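PDB 3D4O: dipicolinate synthase subunit A from Bacillus halodurans, which probably takes part in the pyridine-nucleotide-linked oxidation step that yields dipicolinate, the spore-core compound, through its Rossmann-like domains. Local coordinates for residues M144-T149 against T238-D242; V226-A232 against G249-A255. All coordinates share one frame; numbering follows the deposited sequence.

Contact 1: residues M144-T149 against T238-D242; sequences MAIQHT and TFVID
Phe239 points the CE2-CZ rim of its ring toward the C-terminal part of helix 127-148 and makes the largest share of this contact. Its CG is anti to the backbone N (chi1 -180°), which carries the ring out from the strand to the helix. The rim atom CE2 lies 3.5 Å from His148 CB, an oblique approach, while Met144 O and Ala145 CA meet the ring at its edge. The imidazole of His148 and the phenyl ring are neither stacked nor edge-to-face, their planes inclined at 47°. His148 touches Phe239 through CB, CG and CD2, while its ND1 is hydrogen-bonded to Lys261 NZ. Thr149 CG2 adds a looser touch at 4.3 Å from Phe239 CD2. Two residues on, Ile241 rests CG1 over one face of Phe239, 3.4 Å above its plane and displaced toward the rim. The extended chain of Ile241 (chi2 177°) then delivers CD1 to the helix, 3.9 Å from CB of Met144, a selenomethionine, and 4.1 Å from Ala145 CB. No hydrogen bond crosses the contact. With the axes of helix 144-148 and strand 239-242 approaching to 10.0 Å, this is helix-on-sheet packing through apolar residues on one side of a strand, as in a Rossmann fold.

Contact 2: residues V226-A232 against G249-A255; sequences VTANVLA and GTDFRYA
Val226 O takes one hydrogen bond, from Asp251 N at 2.9 Å and nearly straight (168°), and a longer C-H contact from Thr250 CA. Through the same edge, Val226 N donates to Gly249 O at 3.0 Å, completing a single parallel beta bridge. Beside it the side chains of Val226 and Thr250 point the same way, with Val226 CB 3.7 Å from Thr250 OG1, a hydroxyl hydrogen-bonded to Asp242. Asp251 works in two directions from the N-cap position: OD1 caps Tyr254 N, met from above the carboxylate plane, and OD2 takes a bond from a water that in turn accepts from Ala228 N, linking the first turns of two helices. Tyr254 swings its ring across to helix 228-233 by turning CG away from its own N (chi1 -175°). Ala228 CB sits over one face, 3.8 Å from the ring centroid, in a CH-pi contact; Leu231 CB meets the edge, 3.7 Å from Tyr254 CD2. Replacing Tyr254 by serine would probably leave Ala228 without its CH-pi partner and open a gap beside Leu231. Deeper in, Leu231 CD1 packs 3.7 Å from Ala255 CB. Helices 228-233 and 252-257 follow the adjacent parallel strands 216-219 and 239-242 and pack against each other, as in the consecutive beta-alpha units of a Rossmann fold.

From the N terminus, helix 127-148 delivers residues 144-149, whose partner strand comes only after 88 intervening residues, so contact 1 closes a long loop holding much of the second Rossmann-like sheet. Residues 226-232 fall inside that loop, whereas 249-255 come after it; the two contacts therefore cross rather than nest, and contact 2 closes a loop of just 16 residues around strand 239-242. That strand joins them: Asp242 OD2 probably accepts a hydrogen bond from Gly249 N at 2.7 Å. Together they tie the long helix, a strand inside the sheet and two short flanking helices into one domain.

Contact 1: residues M144-T149 against T238-D242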
# COMPACT_ATOMS: atom_id res chain seq x y z
N MSE C 144 0.63 -2.56 2.79
CA MSE C 144 1.50 -3.75 2.64
C MSE C 144 0.93 -4.82 1.70
O MSE C 144 1.66 -5.48 0.95
CB MSE C 144 1.74 -4.47 3.97
CG MSE C 144 2.08 -3.62 5.17
SE MSE C 144 3.65 -4.30 6.06
CE MSE C 144 4.51 -3.48 4.45
N ALA C 145 -0.36 -5.05 1.84
CA ALA C 145 -1.04 -6.10 1.07
C ALA C 145 -0.97 -5.73 -0.41
O ALA C 145 -0.74 -6.59 -1.29
CB ALA C 145 -2.48 -6.28 1.53
N ILE C 146 -1.11 -4.44 -0.66
CA ILE C 146 -1.02 -3.92 -2.02
C ILE C 146 0.41 -4.06 -2.53
O ILE C 146 0.67 -4.52 -3.67
CB ILE C 146 -1.50 -2.45 -2.11
CG1 ILE C 146 -3.01 -2.37 -1.79
CG2 ILE C 146 -1.15 -1.84 -3.50
CD1 ILE C 146 -3.54 -0.96 -1.68
N GLN C 147 1.37 -3.65 -1.71
CA GLN C 147 2.80 -3.70 -2.10
C GLN C 147 3.35 -5.06 -2.44
O GLN C 147 4.21 -5.19 -3.32
CB GLN C 147 3.73 -3.24 -0.95
CG GLN C 147 3.87 -1.77 -0.82
CD GLN C 147 4.72 -1.29 0.35
OE1 GLN C 147 5.07 -2.05 1.24
NE2 GLN C 147 5.02 0.01 0.35
N HIS C 148 2.92 -6.05 -1.67
CA HIS C 148 3.52 -7.39 -1.72
C HIS C 148 2.79 -8.42 -2.54
O HIS C 148 3.20 -9.58 -2.56
CB HIS C 148 3.72 -7.95 -0.30
CG HIS C 148 4.77 -7.23 0.48
ND1 HIS C 148 6.11 -7.50 0.34
CD2 HIS C 148 4.68 -6.25 1.41
CE1 HIS C 148 6.80 -6.71 1.14
NE2 HIS C 148 5.96 -5.93 1.80
N THR C 149 1.71 -7.99 -3.19
CA THR C 149 0.92 -8.87 -4.07
C THR C 149 1.07 -8.44 -5.53
O THR C 149 1.35 -7.27 -5.83
CB THR C 149 -0.54 -8.90 -3.68
OG1 THR C 149 -1.07 -7.57 -3.77
CG2 THR C 149 -0.70 -9.45 -2.24
N THR C 238 -0.37 -17.30 -1.19
CA THR C 238 -1.00 -16.56 -0.11
C THR C 238 0.01 -15.68 0.63
O THR C 238 1.16 -16.05 0.83
CB THR C 238 -1.68 -17.45 0.91
OG1 THR C 238 -2.53 -18.36 0.23
CG2 THR C 238 -2.54 -16.60 1.84
N PHE C 239 -0.46 -14.51 1.03
CA PHE C 239 0.36 -13.58 1.82
C PHE C 239 -0.25 -13.48 3.23
O PHE C 239 -1.41 -13.11 3.40
CB PHE C 239 0.41 -12.23 1.12
CG PHE C 239 1.24 -11.18 1.84
CD1 PHE C 239 2.37 -11.51 2.54
CD2 PHE C 239 0.91 -9.85 1.73
CE1 PHE C 239 3.12 -10.55 3.17
CE2 PHE C 239 1.67 -8.87 2.32
CZ PHE C 239 2.79 -9.23 3.04
N VAL C 240 0.54 -13.86 4.22
CA VAL C 240 0.08 -13.80 5.60
C VAL C 240 0.71 -12.60 6.30
O VAL C 240 1.92 -12.52 6.41
CB VAL C 240 0.47 -15.03 6.44
CG1 VAL C 240 0.09 -14.78 7.92
CG2 VAL C 240 -0.18 -16.34 5.90
N ILE C 241 -0.13 -11.68 6.75
CA ILE C 241 0.34 -10.51 7.48
C ILE C 241 -0.07 -10.70 8.94
O ILE C 241 -1.26 -10.74 9.25
CB ILE C 241 -0.25 -9.19 6.91
CG1 ILE C 241 0.25 -8.92 5.48
CG2 ILE C 241 0.20 -8.00 7.74
CD1 ILE C 241 -0.38 -7.64 4.82
N ASP C 242 0.92 -10.90 9.81
CA ASP C 242 0.68 -11.15 11.25
C ASP C 242 0.89 -9.90 12.08
O ASP C 242 2.01 -9.39 12.27
CB ASP C 242 1.51 -12.30 11.75
CG ASP C 242 0.97 -12.90 13.02
OD1 ASP C 242 0.09 -12.30 13.67
OD2 ASP C 242 1.44 -13.99 13.37

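Contact 2: residues V226-A232 against G249-A255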
# COMPACT_ATOMS: atom_id res chain seq x y z
N VAL C 226 -2.52 -19.83 12.77
CA VAL C 226 -2.09 -20.13 11.42
C VAL C 226 -1.01 -21.18 11.57
O VAL C 226 0.19 -20.94 11.46
CB VAL C 226 -1.63 -18.87 10.65
CG1 VAL C 226 -1.39 -19.18 9.15
CG2 VAL C 226 -2.67 -17.77 10.79
N THR C 227 -1.49 -22.38 11.86
CA THR C 227 -0.64 -23.53 12.09
C THR C 227 -0.18 -24.15 10.78
O THR C 227 -0.60 -23.76 9.70
CB THR C 227 -1.36 -24.61 12.92
OG1 THR C 227 -2.46 -25.13 12.17
CG2 THR C 227 -1.89 -24.04 14.22
N ALA C 228 0.68 -25.15 10.92
CA ALA C 228 1.20 -25.89 9.78
C ALA C 228 0.07 -26.48 8.93
O ALA C 228 0.10 -26.40 7.71
CB ALA C 228 2.16 -27.02 10.24
N ASN C 229 -0.91 -27.09 9.59
CA ASN C 229 -2.03 -27.74 8.87
C ASN C 229 -2.86 -26.73 8.14
O ASN C 229 -3.38 -26.98 7.05
CB ASN C 229 -2.92 -28.64 9.76
CG ASN C 229 -2.58 -30.12 9.62
OD1 ASN C 229 -2.53 -30.64 8.50
ND2 ASN C 229 -2.37 -30.80 10.74
N VAL C 230 -2.95 -25.55 8.73
CA VAL C 230 -3.71 -24.49 8.08
C VAL C 230 -2.94 -24.07 6.85
O VAL C 230 -3.44 -24.05 5.72
CB VAL C 230 -3.92 -23.29 9.02
CG1 VAL C 230 -4.49 -22.10 8.26
CG2 VAL C 230 -4.84 -23.70 10.18
N LEU C 231 -1.70 -23.70 7.11
CA LEU C 231 -0.78 -23.29 6.06
C LEU C 231 -0.72 -24.32 4.93
O LEU C 231 -0.72 -23.95 3.77
CB LEU C 231 0.64 -23.03 6.61
CG LEU C 231 0.83 -21.75 7.44
CD1 LEU C 231 2.17 -21.72 8.17
CD2 LEU C 231 0.70 -20.52 6.59
N ALA C 232 -0.73 -25.59 5.28
CA ALA C 232 -0.60 -26.65 4.28
C ALA C 232 -1.74 -26.65 3.24
O ALA C 232 -1.56 -27.08 2.09
CB ALA C 232 -0.52 -28.02 4.95
N GLY C 249 0.98 -15.18 15.75
CA GLY C 249 0.07 -16.32 15.76
C GLY C 249 0.22 -17.24 14.58
O GLY C 249 -0.72 -17.91 14.16
N THR C 250 1.43 -17.28 14.04
CA THR C 250 1.72 -18.07 12.85
C THR C 250 2.92 -18.98 12.99
O THR C 250 3.89 -18.66 13.65
CB THR C 250 1.98 -17.10 11.65
OG1 THR C 250 0.86 -16.24 11.49
CG2 THR C 250 2.25 -17.85 10.33
N ASP C 251 2.81 -20.14 12.37
CA ASP C 251 3.95 -21.08 12.30
C ASP C 251 4.86 -20.62 11.16
O ASP C 251 4.81 -21.15 10.03
CB ASP C 251 3.51 -22.50 12.06
CG ASP C 251 4.65 -23.51 12.26
OD1 ASP C 251 5.82 -23.11 12.29
OD2 ASP C 251 4.35 -24.70 12.40
N PHE C 252 5.66 -19.61 11.48
CA PHE C 252 6.59 -18.98 10.53
C PHE C 252 7.62 -19.94 9.99
O PHE C 252 8.08 -19.79 8.87
CB PHE C 252 7.31 -17.76 11.13
CG PHE C 252 6.38 -16.61 11.47
CD1 PHE C 252 5.77 -15.87 10.48
CD2 PHE C 252 6.13 -16.28 12.80
CE1 PHE C 252 4.93 -14.83 10.79
CE2 PHE C 252 5.29 -15.24 13.12
CZ PHE C 252 4.69 -14.52 12.13
N ARG C 253 7.96 -20.95 10.78
CA ARG C 253 8.97 -21.89 10.34
C ARG C 253 8.34 -22.75 9.24
O ARG C 253 8.94 -22.98 8.19
CB ARG C 253 9.54 -22.74 11.49
N TYR C 254 7.10 -23.17 9.46
CA TYR C 254 6.43 -24.02 8.46
C TYR C 254 6.09 -23.24 7.19
O TYR C 254 6.20 -23.74 6.08
CB TYR C 254 5.19 -24.71 9.01
CG TYR C 254 4.60 -25.66 7.98
CD1 TYR C 254 5.17 -26.91 7.77
CD2 TYR C 254 3.52 -25.30 7.18
CE1 TYR C 254 4.67 -27.77 6.83
CE2 TYR C 254 3.01 -26.17 6.23
CZ TYR C 254 3.59 -27.41 6.06
OH TYR C 254 3.11 -28.30 5.12
N ALA C 255 5.68 -21.99 7.38
CA ALA C 255 5.27 -21.15 6.24
C ALA C 255 6.44 -21.05 5.28
O ALA C 255 6.35 -21.29 4.08
CB ALA C 255 4.88 -19.73 6.71
O HOH W 1 1.99 -25.22 13.64